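Local structure of Ice-binding protein (Flavobacteriaceae bacterium, 5UYT) at residues G125-A130 and W148-L153; L153-T158 and A172-S177; C223-S228 and A416-G421. The protein probably binds ice and acts as an antifreeze protein, using right-handed beta-solenoid domains to recognise the crystal. One frame throughout, in Å; residues are numbered along the deposited sequence.

Contact 1: G125-A130 and W148-L153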
ATOM      1  N   GLY A 125      11.830 -30.426 -10.735  1.00 38.63           N
ATOM      2  CA  GLY A 125      13.191 -29.955 -10.844  1.00 38.26           C
ATOM      3  C   GLY A 125      13.175 -28.486 -10.520  1.00 36.09           C
ATOM      4  O   GLY A 125      12.168 -27.970 -10.032  1.00 34.65           O
ATOM      5  N   ALA A 126      14.288 -27.807 -10.781  1.00 35.93           N
ATOM      6  CA  ALA A 126      14.391 -26.370 -10.495  1.00 34.20           C
ATOM      7  C   ALA A 126      13.652 -25.543 -11.562  1.00 33.97           C
ATOM      8  O   ALA A 126      13.334 -26.047 -12.657  1.00 34.71           O
ATOM      9  CB  ALA A 126      15.856 -25.960 -10.405  1.00 34.68           C
ATOM     10  N   LEU A 127      13.366 -24.285 -11.237  1.00 32.02           N
ATOM     11  CA  LEU A 127      12.782 -23.358 -12.199  1.00 31.87           C
ATOM     12  C   LEU A 127      13.631 -22.087 -12.234  1.00 31.53           C
ATOM     13  O   LEU A 127      13.838 -21.469 -11.204  1.00 31.73           O
ATOM     14  CB  LEU A 127      11.335 -23.048 -11.836  1.00 30.88           C
ATOM     15  CG  LEU A 127      10.612 -21.971 -12.654  1.00 29.90           C
ATOM     16  CD1 LEU A 127      10.341 -22.435 -14.088  1.00 30.47           C
ATOM     17  CD2 LEU A 127       9.319 -21.570 -11.950  1.00 29.50           C
ATOM     18  N   SER A 128      14.140 -21.738 -13.411  1.00 31.93           N
ATOM     19  CA  SER A 128      14.975 -20.550 -13.603  1.00 33.07           C
ATOM     20  C   SER A 128      14.352 -19.718 -14.688  1.00 31.58           C
ATOM     21  O   SER A 128      13.631 -20.253 -15.532  1.00 33.10           O
ATOM     22  CB  SER A 128      16.371 -20.948 -14.071  1.00 35.51           C
ATOM     23  OG  SER A 128      17.087 -21.488 -12.989  1.00 41.15           O
ATOM     24  N   SER A 129      14.601 -18.416 -14.676  1.00 29.91           N
ATOM     25  CA  SER A 129      14.240 -17.596 -15.837  1.00 28.43           C
ATOM     26  C   SER A 129      15.489 -16.882 -16.347  1.00 28.74           C
ATOM     27  O   SER A 129      16.464 -16.698 -15.591  1.00 28.42           O
ATOM     28  CB  SER A 129      13.169 -16.559 -15.472  1.00 27.28           C
ATOM     29  OG  SER A 129      13.681 -15.606 -14.531  1.00 26.97           O
ATOM     30  N   ALA A 130      15.442 -16.496 -17.620  1.00 27.80           N
ATOM     31  CA  ALA A 130      16.438 -15.619 -18.232  1.00 28.04           C
ATOM     32  C   ALA A 130      16.094 -14.170 -17.916  1.00 26.98           C
ATOM     33  O   ALA A 130      14.930 -13.863 -17.620  1.00 26.42           O
ATOM     34  CB  ALA A 130      16.462 -15.845 -19.743  1.00 28.78           C
ATOM     35  N   TRP A 148       2.749 -22.484  -9.404  1.00 28.60           N
ATOM     36  CA  TRP A 148       3.957 -23.207  -9.824  1.00 29.06           C
ATOM     37  C   TRP A 148       4.394 -24.098  -8.668  1.00 29.78           C
ATOM     38  O   TRP A 148       4.765 -23.591  -7.603  1.00 29.76           O
ATOM     39  CB  TRP A 148       5.085 -22.216 -10.201  1.00 28.43           C
ATOM     40  CG  TRP A 148       4.675 -21.153 -11.203  1.00 28.00           C
ATOM     41  CD1 TRP A 148       4.003 -19.988 -10.931  1.00 27.37           C
ATOM     42  CD2 TRP A 148       4.980 -21.118 -12.605  1.00 28.16           C
ATOM     43  NE1 TRP A 148       3.822 -19.260 -12.088  1.00 27.20           N
ATOM     44  CE2 TRP A 148       4.421 -19.920 -13.127  1.00 27.75           C
ATOM     45  CE3 TRP A 148       5.665 -21.983 -13.476  1.00 29.23           C
ATOM     46  CZ2 TRP A 148       4.528 -19.560 -14.484  1.00 28.03           C
ATOM     47  CZ3 TRP A 148       5.768 -21.632 -14.828  1.00 29.51           C
ATOM     48  CH2 TRP A 148       5.189 -20.433 -15.320  1.00 28.44           C
ATOM     49  N   LYS A 149       4.290 -25.419  -8.846  1.00 30.30           N
ATOM     50  CA  LYS A 149       4.756 -26.359  -7.833  1.00 31.22           C
ATOM     51  C   LYS A 149       6.150 -26.831  -8.226  1.00 31.72           C
ATOM     52  O   LYS A 149       6.300 -27.704  -9.099  1.00 32.71           O
ATOM     53  CB  LYS A 149       3.795 -27.536  -7.737  1.00 32.78           C
ATOM     54  CG  LYS A 149       4.168 -28.546  -6.658  1.00 34.31           C
ATOM     55  CD  LYS A 149       3.590 -29.933  -6.944  1.00 36.27           C
ATOM     56  CE  LYS A 149       4.178 -30.588  -8.199  1.00 37.19           C
ATOM     57  NZ  LYS A 149       5.667 -30.493  -8.364  1.00 37.45           N
ATOM     58  N   VAL A 150       7.164 -26.259  -7.579  1.00 31.18           N
ATOM     59  CA  VAL A 150       8.556 -26.426  -8.025  1.00 31.35           C
ATOM     60  C   VAL A 150       9.377 -27.316  -7.082  1.00 32.78           C
ATOM     61  O   VAL A 150       9.591 -26.957  -5.912  1.00 33.09           O
ATOM     62  CB  VAL A 150       9.286 -25.068  -8.215  1.00 30.03           C
ATOM     63  CG1 VAL A 150      10.648 -25.291  -8.885  1.00 30.23           C
ATOM     64  CG2 VAL A 150       8.439 -24.094  -9.047  1.00 28.92           C
ATOM     65  N   GLU A 151       9.857 -28.450  -7.604  1.00 33.90           N
ATOM     66  CA  GLU A 151      10.673 -29.389  -6.808  1.00 35.15           C
ATOM     67  C   GLU A 151      12.152 -29.053  -6.956  1.00 34.85           C
ATOM     68  O   GLU A 151      12.957 -29.889  -7.416  1.00 35.99           O
ATOM     69  CB  GLU A 151      10.444 -30.845  -7.243  1.00 37.47           C
ATOM     70  CG  GLU A 151       8.989 -31.280  -7.321  1.00 38.52           C
ATOM     71  CD  GLU A 151       8.274 -31.212  -5.989  1.00 39.00           C
ATOM     72  OE1 GLU A 151       8.947 -31.331  -4.942  1.00 39.36           O
ATOM     73  OE2 GLU A 151       7.035 -31.035  -6.009  1.00 38.98           O
ATOM     74  N   GLY A 152      12.514 -27.833  -6.580  1.00 34.02           N
ATOM     75  CA  GLY A 152      13.905 -27.401  -6.694  1.00 34.00           C
ATOM     76  C   GLY A 152      14.032 -25.894  -6.601  1.00 32.23           C
ATOM     77  O   GLY A 152      13.028 -25.181  -6.458  1.00 31.10           O
ATOM     78  N   LEU A 153      15.268 -25.409  -6.689  1.00 32.10           N
ATOM     79  CA  LEU A 153      15.535 -23.957  -6.558  1.00 30.95           C
ATOM     80  C   LEU A 153      14.723 -23.100  -7.550  1.00 29.94           C
ATOM     81  O   LEU A 153      14.706 -23.396  -8.752  1.00 30.26           O
ATOM     82  CB  LEU A 153      17.044 -23.700  -6.759  1.00 31.57           C
ATOM     83  CG  LEU A 153      17.500 -22.240  -6.890  1.00 31.03           C
ATOM     84  CD1 LEU A 153      17.380 -21.517  -5.556  1.00 30.79           C
ATOM     85  CD2 LEU A 153      18.929 -22.151  -7.428  1.00 32.21           C
TER

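Contact 2: L153-T158 and A172-S177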
ATOM      1  N   LEU A 153      15.268 -25.409  -6.689  1.00 32.10           N
ATOM      2  CA  LEU A 153      15.535 -23.957  -6.558  1.00 30.95           C
ATOM      3  C   LEU A 153      14.723 -23.100  -7.550  1.00 29.94           C
ATOM      4  O   LEU A 153      14.706 -23.396  -8.752  1.00 30.26           O
ATOM      5  CB  LEU A 153      17.044 -23.700  -6.759  1.00 31.57           C
ATOM      6  CG  LEU A 153      17.500 -22.240  -6.890  1.00 31.03           C
ATOM      7  CD1 LEU A 153      17.380 -21.517  -5.556  1.00 30.79           C
ATOM      8  CD2 LEU A 153      18.929 -22.151  -7.428  1.00 32.21           C
ATOM      9  N   VAL A 154      14.059 -22.052  -7.042  1.00 28.85           N
ATOM     10  CA  VAL A 154      13.408 -21.060  -7.887  1.00 27.72           C
ATOM     11  C   VAL A 154      14.374 -19.880  -7.981  1.00 27.83           C
ATOM     12  O   VAL A 154      14.717 -19.274  -6.959  1.00 27.75           O
ATOM     13  CB  VAL A 154      12.040 -20.603  -7.330  1.00 26.97           C
ATOM     14  CG1 VAL A 154      11.446 -19.512  -8.222  1.00 25.73           C
ATOM     15  CG2 VAL A 154      11.080 -21.779  -7.240  1.00 27.22           C
ATOM     16  N   ASP A 155      14.845 -19.578  -9.192  1.00 27.94           N
ATOM     17  CA  ASP A 155      15.749 -18.425  -9.374  1.00 27.45           C
ATOM     18  C   ASP A 155      15.282 -17.588 -10.555  1.00 26.97           C
ATOM     19  O   ASP A 155      15.391 -18.020 -11.719  1.00 27.63           O
ATOM     20  CB  ASP A 155      17.204 -18.884  -9.574  1.00 29.09           C
ATOM     21  CG  ASP A 155      18.200 -17.747  -9.359  1.00 29.43           C
ATOM     22  OD1 ASP A 155      18.069 -16.707 -10.041  1.00 29.24           O
ATOM     23  OD2 ASP A 155      19.127 -17.903  -8.536  1.00 30.19           O
ATOM     24  N   LEU A 156      14.739 -16.412 -10.258  1.00 25.60           N
ATOM     25  CA  LEU A 156      14.248 -15.539 -11.309  1.00 24.56           C
ATOM     26  C   LEU A 156      15.241 -14.430 -11.589  1.00 24.38           C
ATOM     27  O   LEU A 156      15.603 -13.670 -10.678  1.00 23.85           O
ATOM     28  CB  LEU A 156      12.843 -14.996 -10.973  1.00 24.06           C
ATOM     29  CG  LEU A 156      11.831 -16.112 -10.652  1.00 24.29           C
ATOM     30  CD1 LEU A 156      10.449 -15.488 -10.513  1.00 24.16           C
ATOM     31  CD2 LEU A 156      11.799 -17.188 -11.738  1.00 25.13           C
ATOM     32  N   ALA A 157      15.663 -14.344 -12.861  1.00 24.48           N
ATOM     33  CA  ALA A 157      16.706 -13.425 -13.307  1.00 24.71           C
ATOM     34  C   ALA A 157      16.237 -11.991 -13.300  1.00 24.34           C
ATOM     35  O   ALA A 157      15.031 -11.720 -13.208  1.00 24.39           O
ATOM     36  CB  ALA A 157      17.170 -13.796 -14.708  1.00 25.19           C
ATOM     37  N   THR A 158      17.204 -11.079 -13.415  1.00 25.09           N
ATOM     38  CA  THR A 158      16.928  -9.651 -13.354  1.00 24.98           C
ATOM     39  C   THR A 158      15.747  -9.238 -14.246  1.00 24.75           C
ATOM     40  O   THR A 158      15.624  -9.663 -15.408  1.00 24.30           O
ATOM     41  CB  THR A 158      18.150  -8.826 -13.756  1.00 26.44           C
ATOM     42  OG1 THR A 158      18.524  -9.200 -15.076  1.00 27.43           O
ATOM     43  CG2 THR A 158      19.322  -9.146 -12.842  1.00 26.73           C
ATOM     44  N   ALA A 172      15.050 -23.246  -1.964  1.00 32.71           N
ATOM     45  CA  ALA A 172      15.094 -21.785  -1.783  1.00 31.29           C
ATOM     46  C   ALA A 172      14.442 -21.051  -2.959  1.00 29.76           C
ATOM     47  O   ALA A 172      14.179 -21.643  -4.024  1.00 29.56           O
ATOM     48  CB  ALA A 172      16.541 -21.320  -1.582  1.00 32.18           C
ATOM     49  N   ILE A 173      14.158 -19.770  -2.742  1.00 28.15           N
ATOM     50  CA  ILE A 173      13.680 -18.882  -3.788  1.00 26.96           C
ATOM     51  C   ILE A 173      14.584 -17.658  -3.824  1.00 26.92           C
ATOM     52  O   ILE A 173      14.854 -17.053  -2.783  1.00 27.70           O
ATOM     53  CB  ILE A 173      12.214 -18.436  -3.544  1.00 26.19           C
ATOM     54  CG1 ILE A 173      11.308 -19.671  -3.404  1.00 26.23           C
ATOM     55  CG2 ILE A 173      11.738 -17.510  -4.691  1.00 24.79           C
ATOM     56  CD1 ILE A 173       9.863 -19.344  -3.048  1.00 26.38           C
ATOM     57  N   VAL A 174      15.036 -17.290  -5.017  1.00 26.44           N
ATOM     58  CA  VAL A 174      15.930 -16.159  -5.180  1.00 26.11           C
ATOM     59  C   VAL A 174      15.313 -15.275  -6.275  1.00 25.49           C
ATOM     60  O   VAL A 174      15.131 -15.733  -7.421  1.00 25.31           O
ATOM     61  CB  VAL A 174      17.364 -16.590  -5.587  1.00 26.91           C
ATOM     62  CG1 VAL A 174      18.254 -15.356  -5.766  1.00 26.72           C
ATOM     63  CG2 VAL A 174      17.983 -17.563  -4.573  1.00 27.60           C
ATOM     64  N   LEU A 175      15.010 -14.025  -5.917  1.00 25.34           N
ATOM     65  CA  LEU A 175      14.411 -13.072  -6.837  1.00 24.60           C
ATOM     66  C   LEU A 175      15.405 -11.953  -7.040  1.00 24.89           C
ATOM     67  O   LEU A 175      15.681 -11.184  -6.125  1.00 25.12           O
ATOM     68  CB  LEU A 175      13.081 -12.533  -6.274  1.00 24.41           C
ATOM     69  CG  LEU A 175      12.004 -13.573  -5.916  1.00 24.51           C
ATOM     70  CD1 LEU A 175      10.732 -12.835  -5.526  1.00 24.57           C
ATOM     71  CD2 LEU A 175      11.745 -14.564  -7.047  1.00 24.28           C
ATOM     72  N   GLN A 176      15.950 -11.874  -8.243  1.00 24.90           N
ATOM     73  CA  GLN A 176      17.037 -10.954  -8.527  1.00 25.50           C
ATOM     74  C   GLN A 176      16.524  -9.533  -8.813  1.00 25.41           C
ATOM     75  O   GLN A 176      15.315  -9.312  -8.858  1.00 25.41           O
ATOM     76  CB  GLN A 176      17.852 -11.502  -9.699  1.00 26.29           C
ATOM     77  CG  GLN A 176      18.656 -12.770  -9.392  1.00 26.93           C
ATOM     78  CD  GLN A 176      19.538 -13.191 -10.553  1.00 27.96           C
ATOM     79  OE1 GLN A 176      20.289 -12.373 -11.098  1.00 29.15           O
ATOM     80  NE2 GLN A 176      19.458 -14.471 -10.947  1.00 27.94           N
ATOM     81  N   SER A 177      17.455  -8.592  -9.001  1.00 25.56           N
ATOM     82  CA  SER A 177      17.165  -7.176  -9.174  1.00 25.83           C
ATOM     83  C   SER A 177      16.014  -6.937 -10.156  1.00 25.69           C
ATOM     84  O   SER A 177      16.064  -7.397 -11.298  1.00 25.29           O
ATOM     85  CB  SER A 177      18.435  -6.468  -9.666  1.00 27.30           C
ATOM     86  OG  SER A 177      18.144  -5.109  -9.955  1.00 28.82           O
TER
HETATM   87  O   HOH W   1      19.870 -12.075 -13.743  1.00 32.90           O

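Contact 3: C223-S228 and A416-G421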
ATOM      1  N   CYS A 223     -16.541  21.545   6.698  1.00 21.94           N
ATOM      2  CA  CYS A 223     -16.682  22.791   5.936  1.00 20.56           C
ATOM      3  C   CYS A 223     -15.451  23.666   5.941  1.00 19.23           C
ATOM      4  O   CYS A 223     -15.453  24.691   5.262  1.00 18.24           O
ATOM      5  CB  CYS A 223     -17.888  23.611   6.443  1.00 21.39           C
ATOM      6  SG  CYS A 223     -19.449  22.752   6.114  1.00 23.48           S
ATOM      7  N   TYR A 224     -14.415  23.275   6.688  1.00 18.08           N
ATOM      8  CA  TYR A 224     -13.176  24.057   6.700  1.00 17.12           C
ATOM      9  C   TYR A 224     -12.102  23.361   5.883  1.00 16.59           C
ATOM     10  O   TYR A 224     -12.082  22.135   5.795  1.00 17.46           O
ATOM     11  CB  TYR A 224     -12.671  24.226   8.130  1.00 17.46           C
ATOM     12  CG  TYR A 224     -13.346  25.315   8.921  1.00 17.64           C
ATOM     13  CD1 TYR A 224     -12.718  26.552   9.103  1.00 18.04           C
ATOM     14  CD2 TYR A 224     -14.592  25.107   9.515  1.00 18.07           C
ATOM     15  CE1 TYR A 224     -13.343  27.550   9.833  1.00 18.06           C
ATOM     16  CE2 TYR A 224     -15.221  26.097  10.252  1.00 18.49           C
ATOM     17  CZ  TYR A 224     -14.573  27.313  10.414  1.00 18.64           C
ATOM     18  OH  TYR A 224     -15.157  28.290  11.155  1.00 18.32           O
ATOM     19  N   THR A 225     -11.188  24.148   5.340  1.00 15.23           N
ATOM     20  CA  THR A 225     -10.091  23.633   4.590  1.00 15.05           C
ATOM     21  C   THR A 225      -8.770  23.891   5.307  1.00 15.14           C
ATOM     22  O   THR A 225      -7.849  23.080   5.191  1.00 15.40           O
ATOM     23  CB  THR A 225     -10.112  24.248   3.182  1.00 14.48           C
ATOM     24  OG1 THR A 225     -11.385  23.946   2.592  1.00 14.92           O
ATOM     25  CG2 THR A 225      -8.987  23.689   2.296  1.00 13.44           C
ATOM     26  N   ILE A 226      -8.633  25.048   5.966  1.00 15.15           N
ATOM     27  CA  ILE A 226      -7.428  25.374   6.741  0.50 15.47           C
ATOM     28  C   ILE A 226      -7.946  25.891   8.080  1.00 16.36           C
ATOM     29  O   ILE A 226      -8.686  26.902   8.110  1.00 16.88           O
ATOM     30  CB  ILE A 226      -6.587  26.489   6.073  0.50 14.78           C
ATOM     31  CG1 ILE A 226      -6.257  26.127   4.619  0.50 14.10           C
ATOM     32  CG2 ILE A 226      -5.320  26.779   6.879  0.50 15.45           C
ATOM     33  CD1 ILE A 226      -5.246  25.015   4.443  0.50 13.81           C
ATOM     34  N   PHE A 227      -7.600  25.209   9.158  1.00 17.01           N
ATOM     35  CA  PHE A 227      -8.182  25.554  10.458  1.00 17.59           C
ATOM     36  C   PHE A 227      -7.252  25.223  11.606  1.00 18.65           C
ATOM     37  O   PHE A 227      -6.679  24.124  11.642  1.00 17.93           O
ATOM     38  CB  PHE A 227      -9.538  24.844  10.649  1.00 18.27           C
ATOM     39  CG  PHE A 227     -10.145  25.076  12.012  1.00 19.38           C
ATOM     40  CD1 PHE A 227     -10.806  26.264  12.294  1.00 20.32           C
ATOM     41  CD2 PHE A 227     -10.037  24.121  13.031  1.00 20.25           C
ATOM     42  CE1 PHE A 227     -11.370  26.493  13.565  1.00 20.55           C
ATOM     43  CE2 PHE A 227     -10.589  24.354  14.303  1.00 21.45           C
ATOM     44  CZ  PHE A 227     -11.260  25.545  14.563  1.00 21.75           C
ATOM     45  N   SER A 228      -7.116  26.166  12.547  1.00 18.85           N
ATOM     46  CA  SER A 228      -6.448  25.878  13.832  1.00 20.29           C
ATOM     47  C   SER A 228      -7.421  26.018  14.994  1.00 21.03           C
ATOM     48  O   SER A 228      -8.164  27.009  15.079  1.00 20.85           O
ATOM     49  CB  SER A 228      -5.248  26.810  14.107  1.00 21.40           C
ATOM     50  OG  SER A 228      -4.662  26.425  15.375  1.00 23.65           O
ATOM     51  N   ALA A 416      -5.928  25.212  -2.025  1.00 12.55           N
ATOM     52  CA  ALA A 416      -6.411  24.149  -1.140  1.00 12.43           C
ATOM     53  C   ALA A 416      -7.911  24.048  -1.310  1.00 12.91           C
ATOM     54  O   ALA A 416      -8.619  25.056  -1.172  1.00 12.82           O
ATOM     55  CB  ALA A 416      -6.055  24.478   0.321  1.00 13.27           C
ATOM     56  N   GLN A 417      -8.399  22.841  -1.599  1.00 13.43           N
ATOM     57  CA  GLN A 417      -9.798  22.641  -1.913  1.00 13.85           C
ATOM     58  C   GLN A 417     -10.370  21.492  -1.128  1.00 14.74           C
ATOM     59  O   GLN A 417      -9.896  20.367  -1.230  1.00 14.94           O
ATOM     60  CB  GLN A 417      -9.995  22.380  -3.437  1.00 15.13           C
ATOM     61  CG  GLN A 417      -9.552  23.600  -4.293  1.00 15.25           C
ATOM     62  CD  GLN A 417      -9.598  23.353  -5.795  1.00 17.55           C
ATOM     63  OE1 GLN A 417      -8.645  23.724  -6.538  1.00 19.50           O
ATOM     64  NE2 GLN A 417     -10.672  22.785  -6.257  1.00 17.04           N
ATOM     65  N   MET A 418     -11.374  21.785  -0.304  1.00 14.67           N
ATOM     66  CA  MET A 418     -11.994  20.740   0.509  1.00 15.44           C
ATOM     67  C   MET A 418     -12.619  19.647  -0.347  1.00 15.82           C
ATOM     68  O   MET A 418     -13.081  19.890  -1.478  1.00 16.72           O
ATOM     69  CB  MET A 418     -13.060  21.349   1.432  1.00 16.27           C
ATOM     70  CG  MET A 418     -14.245  21.958   0.721  1.00 17.80           C
ATOM     71  SD  MET A 418     -15.465  22.565   1.937  1.00 19.92           S
ATOM     72  CE  MET A 418     -16.698  23.251   0.853  1.00 21.14           C
ATOM     73  N   THR A 419     -12.612  18.435   0.201  1.00 15.89           N
ATOM     74  CA  THR A 419     -13.271  17.275  -0.379  1.00 17.24           C
ATOM     75  C   THR A 419     -14.743  17.274   0.103  1.00 18.76           C
ATOM     76  O   THR A 419     -15.085  18.037   1.028  1.00 18.80           O
ATOM     77  CB  THR A 419     -12.538  15.992   0.077  1.00 17.50           C
ATOM     78  OG1 THR A 419     -12.286  16.094   1.488  1.00 17.18           O
ATOM     79  CG2 THR A 419     -11.155  15.895  -0.663  1.00 16.62           C
ATOM     80  N   PRO A 420     -15.616  16.476  -0.530  1.00 20.62           N
ATOM     81  CA  PRO A 420     -17.066  16.647  -0.262  1.00 22.29           C
ATOM     82  C   PRO A 420     -17.528  16.328   1.160  1.00 23.39           C
ATOM     83  O   PRO A 420     -16.943  15.491   1.871  1.00 23.41           O
ATOM     84  CB  PRO A 420     -17.734  15.674  -1.241  1.00 24.26           C
ATOM     85  CG  PRO A 420     -16.740  15.503  -2.331  1.00 23.60           C
ATOM     86  CD  PRO A 420     -15.382  15.592  -1.693  1.00 21.60           C
ATOM     87  N   GLY A 421     -18.611  16.974   1.551  1.00 24.58           N
ATOM     88  CA  GLY A 421     -19.324  16.632   2.775  1.00 26.10           C
ATOM     89  C   GLY A 421     -20.005  17.864   3.354  1.00 26.97           C
ATOM     90  O   GLY A 421     -20.962  17.755   4.077  1.00 28.42           O
TER

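Contact 1: G125-A130 and W148-L153
The backbone N-H of L127 bonds to the carbonyl of L153, N to O 3.0 Å at an N-H...O angle of 156°, where 148-153 has left strand 146-150 and swung round to meet 125-130. Just before this bond the main chains come close, with A126 CA 4.0 Å from G152 CA. A CB on G152 would run into A126 N and G125 C, and the absence of a side chain there is what permits the approach. The bend itself is an inverse gamma turn centred on E151, closed by a weak bond from G152 N to V150 O. It forms a corner of the right-handed beta-solenoid: strand 146-150 lies on one face, the chain turns, and strand 154-156 then lines up with 127-129 on another.

Inside the corner, V150 presents both methyls. CG1, anti to the backbone N (chi1 -171°), lies 3.3 Å from G125 O and also meets L127 CB, while CG2 touches L127 CD2 at 3.9 Å. The two side chains cross at about a right angle, as do L127 and W148, where CD2 of L127 comes within 4.0 Å of W148 CE3. The indole is fixed from other directions, stacked on F121 and bonded through NE1 to K163 O. On the side facing helix 55-73, K149 NZ forms a salt bridge with the anti lone pair of E151 OE2, 2.8 Å away, and also bonds Q124 OE1. Y68 of that helix also bonds OE2, and N169 takes OE1, so the carboxylate is gripped at both oxygens.

Contact 2: L153-T158 and A172-S177
D155 and Q176 reach toward each other over the outer face of two neighbouring strands, their planar end groups almost perpendicular, with carboxylate and amide 87° apart. NE2 of Q176 donates to the syn lone pair of D155 OD1 at 2.8 Å, and that oxygen lies practically in the amide plane. CG of D155, anti to the backbone N (chi1 -163°), brings the carboxylate to this position, with OD2 resting 3.7 Å from V174 CB. The other end of the amide is used as well: a water bridges Q176 OE1 and T158 N, which should restrain the amide from flipping.

Beneath these groups, the axes of strands 154-156 and 173-175 approach to 4.7 Å and run parallel, only 4° from exact alignment, and four backbone hydrogen bonds join segments 153-158 and 172-177. This is one rung-to-rung step of a beta-solenoid, in which equivalent residues of successive coils stack in register. On the inner face V154 lies beside I173, pointing the same way, with V154 CG1 4.1 Å from I173 CG2. L156 and L175 repeat the pattern, L156 CD1 meeting L175 CD2 at 3.8 Å. Just before the strand, L153 CD1 lies 3.6 Å from A172 O and also meets A172 CB and V174 CG2.

Contact 3: C223-S228 and A416-G421
T225 meets 416-421 with both branches of its side chain, and apolar packing carries the first of these meetings. With OG1 beside the backbone N (chi1 -57°), CG2 is anti to that N and sits 3.6 Å from A416 CB, close also to the carbonyl oxygen of the same alanine. A416 CB is also approached at 4.2 Å by I226 CD1 in one of the two conformers modelled for that isoleucine, a lesser and less certain contact.

Contacts that mix polar and apolar atoms form a second group. OG1 of T225 lies 3.3 Å from M418 CB, with the two side chains crossing at about a right angle. That hydroxyl is satisfied by a hydrogen bond to T242 O, so methionine carbon packs against an oxygen that is already held. M418 has CG between its backbone N and carbonyl carbon (chi1 65°) and is extended beyond, and its SD comes to 3.9 Å from C223 O. An alanine in place of T225 would probably leave T242 O without its hydroxyl partner and open a gap beside A416 CB and M418 CB.

The covalent tie is the third kind: CB of C223 points away from 416-421, and SG forms a disulfide with C422, immediately beyond that segment. The bond ties the chain entering the second solenoid domain to the chain leaving it, close to where T225 packs on A416 and M418.

In the surrounding fold, strand 397-404 pairs in parallel with both 224-228 and 415-417. Its R401 bonds through NE to Y224 O and touches M418. Strand 244-247 pairs in parallel with 224-228, and 240-242 with 415-417, while helix 270-288 packs against Y224 and F227.

Contacts 1 and 2 are successive coil-to-coil steps of the first solenoid, their centres about 9 Å apart and L153 common to both. The carbonyl of L153 faces 125-130, while its side chain leans on 172-177. Strands 127-129, 154-156 and 173-175 are consecutive in one parallel sheet. The first two are further joined by L127 O to D155 N and by S129 OG to A157 N, each 2.9 Å. Contact 3 belongs to the second solenoid and lies on the opposite side of the chain's centre, with its centre about 54 Å from that of contact 1 and 48 Å from that of contact 2. Its segments are 188 residues apart at their closest ends, against 18 and 14 in contacts 1 and 2.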